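PDB 1B7G: glyceraldehyde-3-phosphate dehydrogenase from Sulfolobus solfataricus, which oxidises and phosphorylates D-glyceraldehyde 3-phosphate in glycolysis as a homotetramer, using NADP in marked preference to NAD. Local coordinates for residues A121-N126 against T147-N152; A311-M316 against M325-E330. The protein carries 1 engineered substitution. One frame throughout, in Å; residues are numbered along the deposited sequence.

Contact 1 (A121-N126 against T147-N152); sequences ALCNYN and TICTVN
Thr150 OG1, hydrogen-bonded to Arg146 O one turn back in its own helix, is the atom that meets Leu122: the CD2 branch comes to 3.9 Å from Thr150 OG1, a van der Waals contact in which the two side chains lie obliquely across one another. Its polar need is thus met within the helix, and toward Leu122 the threonine is only a packing surface. The real link is covalent. Cys123 SG and Cys149 SG form a disulfide of 2.0 Å, with each sulfur also 3.0 Å from the CB of the other cysteine. Both cysteines hold SG on the far side of CB from their own carbonyl carbon; Cys149 sets its CB toward helix 121-128, and its SG meets that of Cys123 between the helices. The torsion about the S-S bond is 114°, a right-handed bridge. The CA atoms of Cys123 and Cys149 are 5.8 Å apart, the nearest pair of the two segments. Leu122 O lies 3.7 Å from Cys149 CB, next to the bridge. The segment axes run nearly perpendicular, 85° apart, and contact is confined to this one spot. Helix 121-128 belongs to the beta-alpha-beta crossover between parallel strands 118-119 and 133-136, at the edge of the Rossmann-type sheet. Helix 139-152 begins at Cys139, probably the nucleophile, and packs Ile148 and Val151 on strand 157-167; the disulfide therefore joins the nucleotide-binding part of the GAPDH fold to the helix that leads into its catalytic mixed sheet.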
ATOM      1  N   ALA A 121     -22.566  -9.061 -10.379  1.00 26.10           N
ATOM      2  CA  ALA A 121     -23.739  -8.597  -9.662  1.00 31.09           C
ATOM      3  C   ALA A 121     -24.506  -7.474 -10.302  1.00 27.19           C
ATOM      4  O   ALA A 121     -25.733  -7.445 -10.231  1.00 26.09           O
ATOM      5  CB  ALA A 121     -23.438  -8.218  -8.197  1.00 22.81           C
ATOM      6  N   LEU A 122     -23.879  -6.517 -10.957  1.00 25.18           N
ATOM      7  CA  LEU A 122     -24.566  -5.457 -11.650  1.00 22.26           C
ATOM      8  C   LEU A 122     -25.266  -5.977 -12.909  1.00 22.25           C
ATOM      9  O   LEU A 122     -25.924  -5.144 -13.542  1.00 27.82           O
ATOM     10  CB  LEU A 122     -23.620  -4.315 -12.018  1.00 24.57           C
ATOM     11  CG  LEU A 122     -23.431  -3.211 -10.981  1.00 23.04           C
ATOM     12  CD1 LEU A 122     -22.805  -3.767  -9.711  1.00 26.19           C
ATOM     13  CD2 LEU A 122     -22.581  -2.067 -11.517  1.00 25.02           C
ATOM     14  N   CYS A 123     -25.100  -7.223 -13.333  1.00 25.54           N
ATOM     15  CA  CYS A 123     -25.747  -7.654 -14.543  1.00 27.26           C
ATOM     16  C   CYS A 123     -26.730  -8.824 -14.414  1.00 25.01           C
ATOM     17  O   CYS A 123     -27.753  -8.723 -15.081  1.00 24.29           O
ATOM     18  CB  CYS A 123     -24.760  -8.096 -15.669  1.00 23.01           C
ATOM     19  SG  CYS A 123     -23.530  -6.827 -16.065  1.00 27.37           S
ATOM     20  N   ASN A 124     -26.412  -9.914 -13.735  1.00 22.92           N
ATOM     21  CA  ASN A 124     -27.292 -11.075 -13.787  1.00 25.81           C
ATOM     22  C   ASN A 124     -27.416 -11.832 -12.481  1.00 26.01           C
ATOM     23  O   ASN A 124     -27.487 -13.073 -12.452  1.00 26.98           O
ATOM     24  CB  ASN A 124     -26.790 -12.014 -14.920  1.00 22.24           C
ATOM     25  CG  ASN A 124     -25.477 -12.667 -14.542  1.00 30.15           C
ATOM     26  OD1 ASN A 124     -24.746 -12.112 -13.706  1.00 27.93           O
ATOM     27  ND2 ASN A 124     -25.212 -13.855 -15.069  1.00 26.64           N
ATOM     28  N   TYR A 125     -27.493 -11.108 -11.376  1.00 23.17           N
ATOM     29  CA  TYR A 125     -27.708 -11.766 -10.072  1.00 29.64           C
ATOM     30  C   TYR A 125     -29.004 -12.600 -10.109  1.00 24.42           C
ATOM     31  O   TYR A 125     -28.980 -13.779  -9.771  1.00 25.22           O
ATOM     32  CB  TYR A 125     -27.811 -10.689  -9.009  1.00 28.15           C
ATOM     33  CG  TYR A 125     -28.094 -11.135  -7.593  1.00 31.14           C
ATOM     34  CD1 TYR A 125     -29.394 -11.473  -7.155  1.00 23.58           C
ATOM     35  CD2 TYR A 125     -27.074 -11.189  -6.681  1.00 25.53           C
ATOM     36  CE1 TYR A 125     -29.589 -11.857  -5.834  1.00 30.10           C
ATOM     37  CE2 TYR A 125     -27.263 -11.541  -5.367  1.00 29.33           C
ATOM     38  CZ  TYR A 125     -28.552 -11.877  -4.939  1.00 32.88           C
ATOM     39  OH  TYR A 125     -28.713 -12.228  -3.620  1.00 28.13           O
ATOM     40  N   ASN A 126     -30.065 -11.999 -10.653  1.00 25.71           N
ATOM     41  CA  ASN A 126     -31.347 -12.711 -10.743  1.00 29.59           C
ATOM     42  C   ASN A 126     -31.213 -14.007 -11.499  1.00 34.75           C
ATOM     43  O   ASN A 126     -31.802 -15.019 -11.087  1.00 31.81           O
ATOM     44  CB  ASN A 126     -32.466 -11.850 -11.304  1.00 24.64           C
ATOM     45  CG  ASN A 126     -32.849 -10.699 -10.434  1.00 24.22           C
ATOM     46  OD1 ASN A 126     -32.614 -10.745  -9.222  1.00 29.18           O
ATOM     47  ND2 ASN A 126     -33.359  -9.592 -10.994  1.00 23.89           N
ATOM     48  N   THR A 147     -19.255  -1.708 -16.556  1.00 20.21           N
ATOM     49  CA  THR A 147     -19.368  -0.529 -17.426  1.00 21.64           C
ATOM     50  C   THR A 147     -20.465  -0.748 -18.472  1.00 20.89           C
ATOM     51  O   THR A 147     -21.296   0.141 -18.591  1.00 25.50           O
ATOM     52  CB  THR A 147     -18.001  -0.263 -18.121  1.00 25.34           C
ATOM     53  OG1 THR A 147     -16.998  -0.182 -17.089  1.00 22.84           O
ATOM     54  CG2 THR A 147     -18.058   0.974 -18.966  1.00 21.69           C
ATOM     55  N   ILE A 148     -20.528  -1.880 -19.121  1.00 25.47           N
ATOM     56  CA  ILE A 148     -21.539  -2.173 -20.148  1.00 26.99           C
ATOM     57  C   ILE A 148     -22.960  -2.256 -19.575  1.00 30.76           C
ATOM     58  O   ILE A 148     -23.894  -1.619 -20.094  1.00 28.77           O
ATOM     59  CB  ILE A 148     -21.227  -3.490 -20.875  1.00 26.82           C
ATOM     60  CG1 ILE A 148     -19.899  -3.528 -21.630  1.00 23.09           C
ATOM     61  CG2 ILE A 148     -22.377  -3.797 -21.850  1.00 32.79           C
ATOM     62  CD1 ILE A 148     -19.482  -4.940 -22.027  1.00 21.77           C
ATOM     63  N   CYS A 149     -23.174  -2.975 -18.476  1.00 27.54           N
ATOM     64  CA  CYS A 149     -24.552  -3.026 -17.897  1.00 30.12           C
ATOM     65  C   CYS A 149     -25.001  -1.700 -17.351  1.00 27.69           C
ATOM     66  O   CYS A 149     -26.140  -1.262 -17.644  1.00 29.59           O
ATOM     67  CB  CYS A 149     -24.691  -4.167 -16.913  1.00 27.87           C
ATOM     68  SG  CYS A 149     -24.386  -5.781 -17.589  1.00 26.17           S
ATOM     69  N   THR A 150     -24.102  -0.835 -16.868  1.00 28.22           N
ATOM     70  CA  THR A 150     -24.463   0.515 -16.491  1.00 22.08           C
ATOM     71  C   THR A 150     -24.764   1.415 -17.697  1.00 33.29           C
ATOM     72  O   THR A 150     -25.778   2.152 -17.646  1.00 30.89           O
ATOM     73  CB  THR A 150     -23.371   1.211 -15.645  1.00 22.31           C
ATOM     74  OG1 THR A 150     -23.110   0.370 -14.510  1.00 27.28           O
ATOM     75  CG2 THR A 150     -23.757   2.612 -15.236  1.00 18.09           C
ATOM     76  N   VAL A 151     -23.946   1.430 -18.740  1.00 25.58           N
ATOM     77  CA  VAL A 151     -24.156   2.307 -19.893  1.00 30.91           C
ATOM     78  C   VAL A 151     -25.453   1.969 -20.626  1.00 30.25           C
ATOM     79  O   VAL A 151     -26.132   2.849 -21.162  1.00 28.75           O
ATOM     80  CB  VAL A 151     -22.976   2.305 -20.876  1.00 22.08           C
ATOM     81  CG1 VAL A 151     -23.302   2.954 -22.210  1.00 25.48           C
ATOM     82  CG2 VAL A 151     -21.769   3.088 -20.248  1.00 20.85           C
ATOM     83  N   ASN A 152     -25.789   0.701 -20.661  1.00 29.39           N
ATOM     84  CA  ASN A 152     -26.938   0.057 -21.219  1.00 33.30           C
ATOM     85  C   ASN A 152     -28.228   0.640 -20.686  1.00 35.12           C
ATOM     86  O   ASN A 152     -29.193   0.732 -21.426  1.00 32.62           O
ATOM     87  CB  ASN A 152     -26.874  -1.471 -21.026  1.00 35.54           C
ATOM     88  CG  ASN A 152     -27.790  -2.258 -21.931  1.00 53.83           C
ATOM     89  OD1 ASN A 152     -27.613  -2.424 -23.152  1.00 33.13           O
ATOM     90  ND2 ASN A 152     -28.834  -2.826 -21.318  1.00 38.58           N
TER

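Contact 2 (A311-M316 against M325-E330); sequences AIRASM and MRITNE
Arg313 reaches from its helix to Thr328, where NH1 donates to Thr328 OG1 at 2.9 Å. The bond is bent (134° at the hydrogen), although the hydroxyl sits at the edge of the guanidinium, close to its plane. Besides accepting from Arg313, the buried Thr328 OG1 has two acceptors, Asp310 OD1 and Ser324 O, within bonding distance for its one hydrogen. A bend at chi2 (-140°) swings the arginine chain across the gap, and its head has further partners: NH1 also bonds Ser324 OG, while NH2 makes a salt bridge with Asp25 and a hydrogen bond to Gln23. These bonds would fix the rotation of the guanidinium. Beside it, Ile327 CG2 comes to 3.5 Å from Arg313 NH2, the two side chains meeting at about a right angle. Packing is looser outward, where Ile327 is partly exposed. Replacing Arg313 by alanine is likely to leave Asp25 without its cationic mate and Thr328 OG1 without its NH1 donor. The arginine spans from helix 304-315 to helix 321-331, with Tyr125 of helix 121-128 against it, while Ile312 of helix 304-315 packs on strand 80-83 of the parallel sheet.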
ATOM      1  N   ALA A 311     -22.336 -13.220  -4.952  1.00 25.86           N
ATOM      2  CA  ALA A 311     -22.487 -14.521  -5.530  1.00 28.71           C
ATOM      3  C   ALA A 311     -22.930 -15.513  -4.430  1.00 29.72           C
ATOM      4  O   ALA A 311     -23.707 -16.424  -4.731  1.00 25.94           O
ATOM      5  CB  ALA A 311     -21.255 -15.043  -6.248  1.00 26.29           C
ATOM      6  N   ILE A 312     -22.351 -15.390  -3.243  1.00 30.05           N
ATOM      7  CA  ILE A 312     -22.770 -16.260  -2.134  1.00 30.05           C
ATOM      8  C   ILE A 312     -24.270 -16.068  -1.914  1.00 23.19           C
ATOM      9  O   ILE A 312     -25.033 -17.014  -1.879  1.00 29.44           O
ATOM     10  CB  ILE A 312     -22.011 -15.933  -0.839  1.00 31.21           C
ATOM     11  CG1 ILE A 312     -20.564 -16.442  -0.936  1.00 29.90           C
ATOM     12  CG2 ILE A 312     -22.708 -16.551   0.365  1.00 24.41           C
ATOM     13  CD1 ILE A 312     -19.573 -15.777   0.005  1.00 24.99           C
ATOM     14  N   ARG A 313     -24.714 -14.826  -1.851  1.00 22.10           N
ATOM     15  CA  ARG A 313     -26.124 -14.543  -1.623  1.00 25.75           C
ATOM     16  C   ARG A 313     -27.008 -15.056  -2.732  1.00 36.80           C
ATOM     17  O   ARG A 313     -28.068 -15.635  -2.424  1.00 29.45           O
ATOM     18  CB  ARG A 313     -26.335 -13.049  -1.345  1.00 22.22           C
ATOM     19  CG  ARG A 313     -25.596 -12.610  -0.101  1.00 25.86           C
ATOM     20  CD  ARG A 313     -26.410 -11.627   0.745  1.00 29.28           C
ATOM     21  NE  ARG A 313     -25.620 -11.187   1.903  1.00 25.72           N
ATOM     22  CZ  ARG A 313     -24.716 -10.215   1.878  1.00 43.15           C
ATOM     23  NH1 ARG A 313     -24.450  -9.518   0.754  1.00 29.67           N
ATOM     24  NH2 ARG A 313     -24.083  -9.960   3.019  1.00 29.50           N
ATOM     25  N   ALA A 314     -26.598 -14.931  -4.016  1.00 26.68           N
ATOM     26  CA  ALA A 314     -27.377 -15.462  -5.104  1.00 28.29           C
ATOM     27  C   ALA A 314     -27.520 -16.984  -5.043  1.00 29.29           C
ATOM     28  O   ALA A 314     -28.606 -17.558  -5.075  1.00 28.73           O
ATOM     29  CB  ALA A 314     -26.766 -15.103  -6.460  1.00 27.98           C
ATOM     30  N   SER A 315     -26.394 -17.674  -4.977  1.00 22.20           N
ATOM     31  CA  SER A 315     -26.351 -19.112  -4.914  1.00 29.40           C
ATOM     32  C   SER A 315     -27.258 -19.658  -3.788  1.00 33.36           C
ATOM     33  O   SER A 315     -27.976 -20.626  -4.006  1.00 26.89           O
ATOM     34  CB  SER A 315     -24.930 -19.561  -4.605  1.00 19.56           C
ATOM     35  OG  SER A 315     -24.711 -20.933  -4.682  1.00 25.79           O
ATOM     36  N   MET A 316     -27.169 -19.039  -2.610  1.00 31.82           N
ATOM     37  CA  MET A 316     -27.912 -19.526  -1.441  1.00 34.64           C
ATOM     38  C   MET A 316     -29.280 -18.885  -1.322  1.00 34.29           C
ATOM     39  O   MET A 316     -29.954 -19.087  -0.315  1.00 37.82           O
ATOM     40  CB  MET A 316     -27.137 -19.229  -0.165  1.00 27.71           C
ATOM     41  CG  MET A 316     -25.726 -19.763  -0.109  1.00 23.51           C
ATOM     42  SD  MET A 316     -25.664 -21.564  -0.118  1.00 40.74           S
ATOM     43  CE  MET A 316     -26.273 -21.881   1.546  1.00 38.94           C
ATOM     44  N   MET A 325     -26.565  -6.340  -2.717  1.00 31.21           N
ATOM     45  CA  MET A 325     -25.568  -5.314  -3.110  1.00 30.40           C
ATOM     46  C   MET A 325     -25.525  -4.192  -2.100  1.00 31.91           C
ATOM     47  O   MET A 325     -24.447  -3.651  -1.810  1.00 25.52           O
ATOM     48  CB  MET A 325     -25.797  -4.878  -4.528  1.00 22.98           C
ATOM     49  CG  MET A 325     -25.359  -5.924  -5.589  1.00 26.95           C
ATOM     50  SD  MET A 325     -25.440  -5.123  -7.218  1.00 22.86           S
ATOM     51  CE  MET A 325     -27.174  -4.750  -7.348  1.00 33.37           C
ATOM     52  N   ARG A 326     -26.663  -3.842  -1.471  1.00 29.13           N
ATOM     53  CA  ARG A 326     -26.607  -2.768  -0.479  1.00 30.75           C
ATOM     54  C   ARG A 326     -25.771  -3.175   0.725  1.00 28.87           C
ATOM     55  O   ARG A 326     -24.944  -2.375   1.183  1.00 27.77           O
ATOM     56  CB  ARG A 326     -27.996  -2.241  -0.115  1.00 33.36           C
ATOM     57  CG  ARG A 326     -28.041  -1.488   1.201  1.00 36.20           C
ATOM     58  CD  ARG A 326     -29.459  -1.246   1.710  1.00 41.58           C
ATOM     59  NE  ARG A 326     -30.340  -0.922   0.598  1.00 51.24           N
ATOM     60  CZ  ARG A 326     -31.297  -1.694   0.093  1.00 58.24           C
ATOM     61  NH1 ARG A 326     -31.590  -2.879   0.617  1.00 43.53           N
ATOM     62  NH2 ARG A 326     -31.975  -1.249  -0.971  1.00 46.29           N
ATOM     63  N   ILE A 327     -25.881  -4.401   1.216  1.00 30.53           N
ATOM     64  CA  ILE A 327     -25.113  -4.831   2.388  1.00 30.79           C
ATOM     65  C   ILE A 327     -23.634  -4.990   2.031  1.00 29.02           C
ATOM     66  O   ILE A 327     -22.750  -4.571   2.763  1.00 27.58           O
ATOM     67  CB  ILE A 327     -25.686  -6.112   2.993  1.00 28.62           C
ATOM     68  CG1 ILE A 327     -27.070  -5.744   3.631  1.00 31.08           C
ATOM     69  CG2 ILE A 327     -24.796  -6.729   4.025  1.00 28.72           C
ATOM     70  CD1 ILE A 327     -27.984  -6.937   3.782  1.00 28.64           C
ATOM     71  N   THR A 328     -23.395  -5.628   0.891  1.00 28.52           N
ATOM     72  CA  THR A 328     -22.016  -5.785   0.401  1.00 25.89           C
ATOM     73  C   THR A 328     -21.387  -4.405   0.286  1.00 23.56           C
ATOM     74  O   THR A 328     -20.361  -4.184   0.911  1.00 26.42           O
ATOM     75  CB  THR A 328     -22.011  -6.487  -0.935  1.00 25.52           C
ATOM     76  OG1 THR A 328     -22.592  -7.791  -0.742  1.00 26.12           O
ATOM     77  CG2 THR A 328     -20.574  -6.652  -1.482  1.00 23.28           C
ATOM     78  N   ASN A 329     -22.051  -3.473  -0.388  1.00 23.08           N
ATOM     79  CA  ASN A 329     -21.558  -2.137  -0.568  1.00 24.93           C
ATOM     80  C   ASN A 329     -21.282  -1.368   0.710  1.00 32.93           C
ATOM     81  O   ASN A 329     -20.190  -0.786   0.865  1.00 25.33           O
ATOM     82  CB  ASN A 329     -22.458  -1.323  -1.503  1.00 24.56           C
ATOM     83  CG  ASN A 329     -22.304  -1.845  -2.946  1.00 29.37           C
ATOM     84  OD1 ASN A 329     -21.425  -2.635  -3.259  1.00 25.65           O
ATOM     85  ND2 ASN A 329     -23.235  -1.445  -3.782  1.00 18.61           N
ATOM     86  N   GLU A 330     -22.269  -1.337   1.610  1.00 25.13           N
ATOM     87  CA  GLU A 330     -22.106  -0.573   2.838  1.00 28.30           C
ATOM     88  C   GLU A 330     -21.015  -1.169   3.703  1.00 23.48           C
ATOM     89  O   GLU A 330     -20.183  -0.474   4.244  1.00 24.49           O
ATOM     90  CB  GLU A 330     -23.445  -0.556   3.633  1.00 25.08           C
ATOM     91  CG  GLU A 330     -23.446   0.470   4.750  1.00 50.36           C
ATOM     92  CD  GLU A 330     -22.757   0.128   6.036  1.00 64.97           C
ATOM     93  OE1 GLU A 330     -22.579  -1.067   6.386  1.00 65.48           O
ATOM     94  OE2 GLU A 330     -22.368   1.086   6.762  1.00 72.02           O
TER

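Both contacts join helices, and helix 121-128 is common ground: it supplies one half of contact 1 and also lies against both helices of contact 2. Ala121 and Leu122 pack on the sulfur of Met325, so the two sites, with centres about 15 Å apart, touch directly through helix 121-128. Contact 2 is the more buried and stays among helices beside the parallel sheet, relying on polar, charge-assisted bonding. Contact 1 is only partly buried and reaches over to the mixed-sheet side of the chain; there a covalent bond and a few van der Waals contacts replace the hydrogen-bond network.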